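Local coordinates for protein Abbfa_003403 (Acinetobacter baumannii, PDB 4ZXH) that probably assembles a peptide product as a four-domain nonribosomal peptide synthetase, joining condensation, adenylation, phosphopantetheine-bearing carrier and thioesterase domains in one chain, at residues P57-L71 and G156-L168. Numbering follows the deposited sequence.
Sequences PIEILEAVMHDYPLL and GLLLRDVSKRFGL. With PX4 (1,2-dimyristoyl-sn-glycero-3-phosphocholine), chain C.
The Phe-166 ring is covered on both faces: Ile-60 CD1 stands 3.5 Å from its centroid, 11° off the normal, a CH-pi contact, while C28 of the bound phospholipid lies over the opposite face and Pro-57 CA meets the edge. The Arg-165 guanidinium carries Val-64 CG2 on one face, 3.6 Å above the plane, and carboxylates at its edge. Arg-165 NH2 reaches Asp-67 OD2 at 3.2 Å, nearly straight (169°) and on the anti lone pair. Arg-165 NE and NH2 both grip Asp-161 OD2, with NE at 2.9 Å. The extended Arg-165 side chain fits as a knob among Ile-60, Ala-63, Val-64 and Asp-67, its CD beside Ile-60. Tyr-68 OH donates to the same Asp-161 OD2 (2.7 Å) from above the carboxylate plane, and this oxygen lies at the Tyr-68 ring edge, so three donors converge on it and would favour an ionised carboxylate. Leu-158 CD1 packs obliquely on Tyr-68 CE2 (3.9 Å). The axes of segments 57-67 and 156-165 approach to 10.9 Å, their directions 137° apart. The salt-bridge network and the lipid tails lie at different sides of this interface; Pro-57, Ile-58, Leu-61, Leu-159, Val-162 and Phe-166 line the phospholipid pocket. Within the condensation domain, strand 127-135 backs Leu-61 through Trp-127, and strand 387-391 meets Phe-166 through Leu-387.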
loop_
_atom_site.group_PDB
_atom_site.type_symbol
_atom_site.label_atom_id
_atom_site.label_comp_id
_atom_site.label_asym_id
_atom_site.label_seq_id
_atom_site.Cartn_x
_atom_site.Cartn_y
_atom_site.Cartn_z
ATOM N N PRO A 57 33.312 -11.850 36.281
ATOM C CA PRO A 57 32.178 -11.430 35.454
ATOM C C PRO A 57 30.833 -11.459 36.192
ATOM O O PRO A 57 30.133 -10.450 36.161
ATOM C CB PRO A 57 32.210 -12.435 34.304
ATOM C CG PRO A 57 33.637 -12.764 34.171
ATOM C CD PRO A 57 34.137 -12.852 35.582
ATOM N N ILE A 58 30.494 -12.562 36.855
ATOM C CA ILE A 58 29.283 -12.615 37.671
ATOM C C ILE A 58 29.292 -11.535 38.771
ATOM O O ILE A 58 28.299 -10.830 38.949
ATOM C CB ILE A 58 29.095 -14.004 38.335
ATOM C CG1 ILE A 58 29.022 -15.119 37.292
ATOM C CG2 ILE A 58 27.820 -14.032 39.151
ATOM C CD1 ILE A 58 27.739 -15.122 36.503
ATOM N N GLU A 59 30.399 -11.401 39.506
ATOM C CA GLU A 59 30.484 -10.383 40.566
ATOM C C GLU A 59 30.229 -8.964 40.034
ATOM O O GLU A 59 29.551 -8.159 40.679
ATOM C CB GLU A 59 31.849 -10.405 41.258
ATOM C CG GLU A 59 32.255 -11.729 41.854
ATOM C CD GLU A 59 33.587 -11.642 42.608
ATOM O OE1 GLU A 59 34.180 -10.534 42.656
ATOM O OE2 GLU A 59 34.045 -12.682 43.140
ATOM N N ILE A 60 30.787 -8.664 38.867
ATOM C CA ILE A 60 30.694 -7.327 38.297
ATOM C C ILE A 60 29.294 -7.095 37.729
ATOM O O ILE A 60 28.705 -6.036 37.937
ATOM C CB ILE A 60 31.767 -7.118 37.208
ATOM C CG1 ILE A 60 33.149 -7.032 37.851
ATOM C CG2 ILE A 60 31.480 -5.869 36.390
ATOM C CD1 ILE A 60 34.291 -7.306 36.891
ATOM N N LEU A 61 28.767 -8.096 37.027
ATOM C CA LEU A 61 27.371 -8.104 36.601
ATOM C C LEU A 61 26.412 -7.721 37.732
ATOM O O LEU A 61 25.597 -6.810 37.584
ATOM C CB LEU A 61 26.984 -9.483 36.057
ATOM C CG LEU A 61 25.498 -9.608 35.702
ATOM C CD1 LEU A 61 25.141 -8.630 34.623
ATOM C CD2 LEU A 61 25.127 -11.015 35.296
ATOM N N GLU A 62 26.512 -8.422 38.856
ATOM C CA GLU A 62 25.645 -8.173 40.005
ATOM C C GLU A 62 25.809 -6.770 40.568
ATOM O O GLU A 62 24.846 -6.183 41.062
ATOM C CB GLU A 62 25.906 -9.203 41.108
ATOM C CG GLU A 62 25.154 -10.514 40.905
ATOM C CD GLU A 62 25.509 -11.573 41.943
ATOM O OE1 GLU A 62 26.536 -11.425 42.646
ATOM O OE2 GLU A 62 24.753 -12.557 42.063
ATOM N N ALA A 63 27.024 -6.234 40.489
ATOM C CA ALA A 63 27.318 -4.903 41.026
ATOM C C ALA A 63 26.745 -3.814 40.128
ATOM O O ALA A 63 26.226 -2.800 40.609
ATOM C CB ALA A 63 28.805 -4.717 41.187
ATOM N N VAL A 64 26.845 -4.037 38.819
ATOM C CA VAL A 64 26.339 -3.090 37.853
ATOM C C VAL A 64 24.811 -3.016 37.922
ATOM O O VAL A 64 24.249 -1.921 38.041
ATOM C CB VAL A 64 26.785 -3.447 36.426
ATOM C CG1 VAL A 64 25.946 -2.692 35.430
ATOM C CG2 VAL A 64 28.233 -3.082 36.226
ATOM N N MET A 65 24.153 -4.175 37.862
ATOM C CA MET A 65 22.695 -4.262 37.958
ATOM C C MET A 65 22.130 -3.545 39.194
ATOM O O MET A 65 21.058 -2.942 39.146
ATOM C CB MET A 65 22.258 -5.732 37.979
ATOM C CG MET A 65 22.016 -6.380 36.617
ATOM S SD MET A 65 21.307 -8.037 36.825
ATOM C CE MET A 65 19.702 -7.571 37.481
ATOM N N HIS A 66 22.856 -3.639 40.303
ATOM C CA HIS A 66 22.478 -3.007 41.565
ATOM C C HIS A 66 22.667 -1.492 41.543
ATOM O O HIS A 66 21.855 -0.756 42.095
ATOM C CB HIS A 66 23.301 -3.607 42.710
ATOM C CG HIS A 66 23.050 -2.969 44.039
ATOM N ND1 HIS A 66 23.695 -1.820 44.446
ATOM C CD2 HIS A 66 22.226 -3.318 45.054
ATOM C CE1 HIS A 66 23.284 -1.490 45.657
ATOM N NE2 HIS A 66 22.391 -2.381 46.048
ATOM N N ASP A 67 23.746 -1.037 40.909
ATOM C CA ASP A 67 24.097 0.379 40.900
ATOM C C ASP A 67 23.300 1.234 39.907
ATOM O O ASP A 67 23.186 2.449 40.089
ATOM C CB ASP A 67 25.589 0.542 40.607
ATOM C CG ASP A 67 26.471 0.153 41.784
ATOM O OD1 ASP A 67 25.953 -0.036 42.907
ATOM O OD2 ASP A 67 27.699 0.057 41.586
ATOM N N TYR A 68 22.760 0.605 38.864
ATOM C CA TYR A 68 22.038 1.324 37.813
ATOM C C TYR A 68 20.609 0.789 37.665
ATOM O O TYR A 68 20.364 -0.172 36.931
ATOM C CB TYR A 68 22.798 1.229 36.478
ATOM C CG TYR A 68 24.240 1.675 36.595
ATOM C CD1 TYR A 68 24.574 2.854 37.275
ATOM C CD2 TYR A 68 25.275 0.910 36.058
ATOM C CE1 TYR A 68 25.897 3.268 37.399
ATOM C CE2 TYR A 68 26.608 1.310 36.182
ATOM C CZ TYR A 68 26.915 2.488 36.854
ATOM O OH TYR A 68 28.240 2.881 36.974
ATOM N N PRO A 69 19.659 1.416 38.379
ATOM C CA PRO A 69 18.256 0.981 38.408
ATOM C C PRO A 69 17.623 0.855 37.020
ATOM O O PRO A 69 16.708 0.057 36.853
ATOM C CB PRO A 69 17.574 2.079 39.214
ATOM C CG PRO A 69 18.659 2.594 40.116
ATOM C CD PRO A 69 19.903 2.554 39.285
ATOM N N LEU A 70 18.112 1.613 36.044
ATOM C CA LEU A 70 17.603 1.528 34.680
ATOM C C LEU A 70 17.619 0.095 34.184
ATOM O O LEU A 70 16.683 -0.350 33.533
ATOM C CB LEU A 70 18.423 2.414 33.739
ATOM C CG LEU A 70 17.950 2.541 32.287
ATOM C CD1 LEU A 70 16.553 3.096 32.211
ATOM C CD2 LEU A 70 18.858 3.472 31.551
ATOM N N LEU A 71 18.674 -0.631 34.531
ATOM C CA LEU A 71 18.849 -2.004 34.094
ATOM C C LEU A 71 17.810 -2.975 34.662
ATOM O O LEU A 71 17.764 -4.130 34.253
ATOM C CB LEU A 71 20.256 -2.479 34.458
ATOM C CG LEU A 71 21.395 -1.869 33.630
ATOM C CD1 LEU A 71 22.737 -2.421 34.034
ATOM C CD2 LEU A 71 21.168 -2.123 32.146
ATOM N N GLY A 156 27.959 3.919 25.659
ATOM C CA GLY A 156 29.331 4.315 25.876
ATOM C C GLY A 156 29.608 4.615 27.334
ATOM O O GLY A 156 30.653 4.271 27.855
ATOM N N LEU A 157 28.664 5.273 27.990
ATOM C CA LEU A 157 28.771 5.511 29.409
ATOM C C LEU A 157 28.902 4.187 30.148
ATOM O O LEU A 157 29.659 4.058 31.105
ATOM C CB LEU A 157 27.555 6.275 29.912
ATOM C CG LEU A 157 27.476 7.761 29.582
ATOM C CD1 LEU A 157 26.181 8.309 30.147
ATOM C CD2 LEU A 157 28.649 8.488 30.182
ATOM N N LEU A 158 28.162 3.192 29.684
ATOM C CA LEU A 158 28.102 1.935 30.388
ATOM C C LEU A 158 29.334 1.108 30.054
ATOM O O LEU A 158 29.982 0.534 30.942
ATOM C CB LEU A 158 26.823 1.214 30.024
ATOM C CG LEU A 158 26.398 0.092 30.955
ATOM C CD1 LEU A 158 26.623 0.503 32.392
ATOM C CD2 LEU A 158 24.917 -0.203 30.692
ATOM N N LEU A 159 29.671 1.092 28.769
ATOM C CA LEU A 159 30.874 0.424 28.269
ATOM C C LEU A 159 32.143 0.899 28.977
ATOM O O LEU A 159 32.994 0.101 29.370
ATOM C CB LEU A 159 31.007 0.658 26.773
ATOM C CG LEU A 159 32.282 0.158 26.108
ATOM C CD1 LEU A 159 32.506 -1.307 26.444
ATOM C CD2 LEU A 159 32.183 0.358 24.602
ATOM N N ARG A 160 32.275 2.206 29.140
ATOM C CA ARG A 160 33.480 2.717 29.732
ATOM C C ARG A 160 33.529 2.305 31.199
ATOM O O ARG A 160 34.533 1.783 31.669
ATOM C CB ARG A 160 33.577 4.231 29.588
ATOM C CG ARG A 160 34.930 4.745 30.092
ATOM C CD ARG A 160 35.243 6.189 29.776
ATOM N NE ARG A 160 36.677 6.328 29.977
ATOM C CZ ARG A 160 37.582 6.138 29.020
ATOM N NH1 ARG A 160 37.189 5.841 27.777
ATOM N NH2 ARG A 160 38.878 6.241 29.306
ATOM N N ASP A 161 32.433 2.516 31.913
ATOM C CA ASP A 161 32.353 2.113 33.309
ATOM C C ASP A 161 32.665 0.629 33.522
ATOM O O ASP A 161 33.476 0.283 34.374
ATOM C CB ASP A 161 30.971 2.423 33.859
ATOM C CG ASP A 161 30.923 2.382 35.367
ATOM O OD1 ASP A 161 31.490 3.305 36.014
ATOM O OD2 ASP A 161 30.296 1.438 35.895
ATOM N N VAL A 162 32.039 -0.250 32.745
ATOM C CA VAL A 162 32.236 -1.675 32.971
ATOM C C VAL A 162 33.663 -2.099 32.615
ATOM O O VAL A 162 34.241 -2.977 33.256
ATOM C CB VAL A 162 31.216 -2.496 32.186
ATOM C CG1 VAL A 162 31.493 -3.986 32.325
ATOM C CG2 VAL A 162 29.838 -2.183 32.703
ATOM N N SER A 163 34.245 -1.448 31.618
ATOM C CA SER A 163 35.633 -1.695 31.269
ATOM C C SER A 163 36.593 -1.342 32.413
ATOM O O SER A 163 37.590 -2.026 32.634
ATOM C CB SER A 163 35.991 -0.902 30.020
ATOM O OG SER A 163 35.420 -1.496 28.867
ATOM N N LYS A 164 36.300 -0.265 33.134
ATOM C CA LYS A 164 37.118 0.105 34.272
ATOM C C LYS A 164 37.008 -0.965 35.356
ATOM O O LYS A 164 38.008 -1.360 35.968
ATOM C CB LYS A 164 36.711 1.470 34.834
ATOM C CG LYS A 164 37.532 1.878 36.060
ATOM C CD LYS A 164 37.060 3.189 36.653
ATOM C CE LYS A 164 35.581 3.124 37.052
ATOM N NZ LYS A 164 35.065 4.423 37.607
ATOM N N ARG A 165 35.789 -1.427 35.601
ATOM C CA ARG A 165 35.575 -2.437 36.619
ATOM C C ARG A 165 36.357 -3.695 36.279
ATOM O O ARG A 165 36.817 -4.408 37.172
ATOM C CB ARG A 165 34.096 -2.753 36.767
ATOM C CG ARG A 165 33.260 -1.603 37.293
ATOM C CD ARG A 165 31.807 -2.000 37.249
ATOM N NE ARG A 165 30.892 -0.904 37.529
ATOM C CZ ARG A 165 30.146 -0.809 38.627
ATOM N NH1 ARG A 165 30.211 -1.757 39.555
ATOM N NH2 ARG A 165 29.324 0.225 38.795
ATOM N N PHE A 166 36.534 -3.942 34.985
ATOM C CA PHE A 166 37.289 -5.104 34.520
ATOM C C PHE A 166 38.791 -4.882 34.417
ATOM O O PHE A 166 39.526 -5.826 34.141
ATOM C CB PHE A 166 36.768 -5.572 33.166
ATOM C CG PHE A 166 35.629 -6.536 33.268
ATOM C CD1 PHE A 166 35.858 -7.860 33.602
ATOM C CD2 PHE A 166 34.330 -6.123 33.030
ATOM C CE1 PHE A 166 34.814 -8.753 33.699
ATOM C CE2 PHE A 166 33.283 -7.004 33.129
ATOM C CZ PHE A 166 33.523 -8.324 33.455
ATOM N N GLY A 167 39.247 -3.652 34.643
ATOM C CA GLY A 167 40.661 -3.337 34.543
ATOM C C GLY A 167 41.206 -3.007 33.158
ATOM O O GLY A 167 42.407 -3.135 32.925
ATOM N N LEU A 168 40.341 -2.564 32.247
ATOM C CA LEU A 168 40.749 -2.259 30.871
ATOM C C LEU A 168 41.112 -0.786 30.620
ATOM O O LEU A 168 41.918 -0.485 29.746
ATOM C CB LEU A 168 39.649 -2.684 29.902
ATOM C CG LEU A 168 39.450 -4.191 29.858
ATOM C CD1 LEU A 168 38.203 -4.537 29.097
ATOM C CD2 LEU A 168 40.655 -4.819 29.209
HETATM O O1 PX4 C . 31.325 -21.166 32.907
HETATM O O2 PX4 C . 33.283 -21.590 31.239
HETATM P P1 PX4 C . 32.710 -20.820 32.404
HETATM O O3 PX4 C . 33.778 -20.846 33.617
HETATM C C1 PX4 C . 33.684 -21.701 34.758
HETATM C C2 PX4 C . 35.004 -21.620 35.531
HETATM N N1 PX4 C . 34.949 -22.280 36.854
HETATM C C3 PX4 C . 34.145 -23.513 36.794
HETATM C C4 PX4 C . 36.319 -22.617 37.280
HETATM C C5 PX4 C . 34.373 -21.361 37.847
HETATM O O4 PX4 C . 32.762 -19.242 32.051
HETATM C C6 PX4 C . 33.176 -18.713 30.787
HETATM C C7 PX4 C . 32.444 -17.395 30.557
HETATM C C8 PX4 C . 31.094 -17.564 31.251
HETATM O O5 PX4 C . 30.304 -16.387 31.109
HETATM C C9 PX4 C . 29.390 -15.954 32.158
HETATM O O6 PX4 C . 29.403 -16.498 33.249
HETATM C C10 PX4 C . 28.436 -14.818 31.889
HETATM C C11 PX4 C . 28.914 -13.533 32.550
HETATM C C12 PX4 C . 29.076 -12.451 31.493
HETATM C C13 PX4 C . 28.660 -11.108 32.078
HETATM C C14 PX4 C . 29.790 -10.100 31.948
HETATM C C15 PX4 C . 29.507 -8.935 32.878
HETATM C C16 PX4 C . 29.451 -7.644 32.087
HETATM C C17 PX4 C . 28.915 -6.517 32.950
HETATM C C18 PX4 C . 27.393 -6.440 32.836
HETATM C C19 PX4 C . 26.944 -5.273 31.972
HETATM C C20 PX4 C . 25.532 -5.523 31.452
HETATM C C21 PX4 C . 25.017 -4.312 30.674
HETATM C C22 PX4 C . 24.012 -4.688 29.596
HETATM O O7 PX4 C . 33.164 -16.291 31.130
HETATM C C23 PX4 C . 33.288 -15.146 30.218
HETATM O O8 PX4 C . 33.253 -15.378 29.025
HETATM C C24 PX4 C . 33.433 -13.716 30.747
HETATM C C25 PX4 C . 33.586 -12.617 29.681
HETATM C C26 PX4 C . 33.540 -11.196 30.274
HETATM C C27 PX4 C . 33.588 -10.084 29.207
HETATM C C28 PX4 C . 33.595 -8.661 29.777
HETATM C C29 PX4 C . 33.640 -7.561 28.703
HETATM C C30 PX4 C . 33.709 -6.141 29.287
HETATM C C31 PX4 C . 33.043 -5.023 28.448
HETATM C C32 PX4 C . 31.516 -5.033 28.626
HETATM C C33 PX4 C . 30.773 -3.734 28.282
HETATM C C34 PX4 C . 29.285 -3.988 28.022
HETATM C C35 PX4 C . 28.331 -2.844 28.378
HETATM C C36 PX4 C . 27.543 -2.363 27.169
#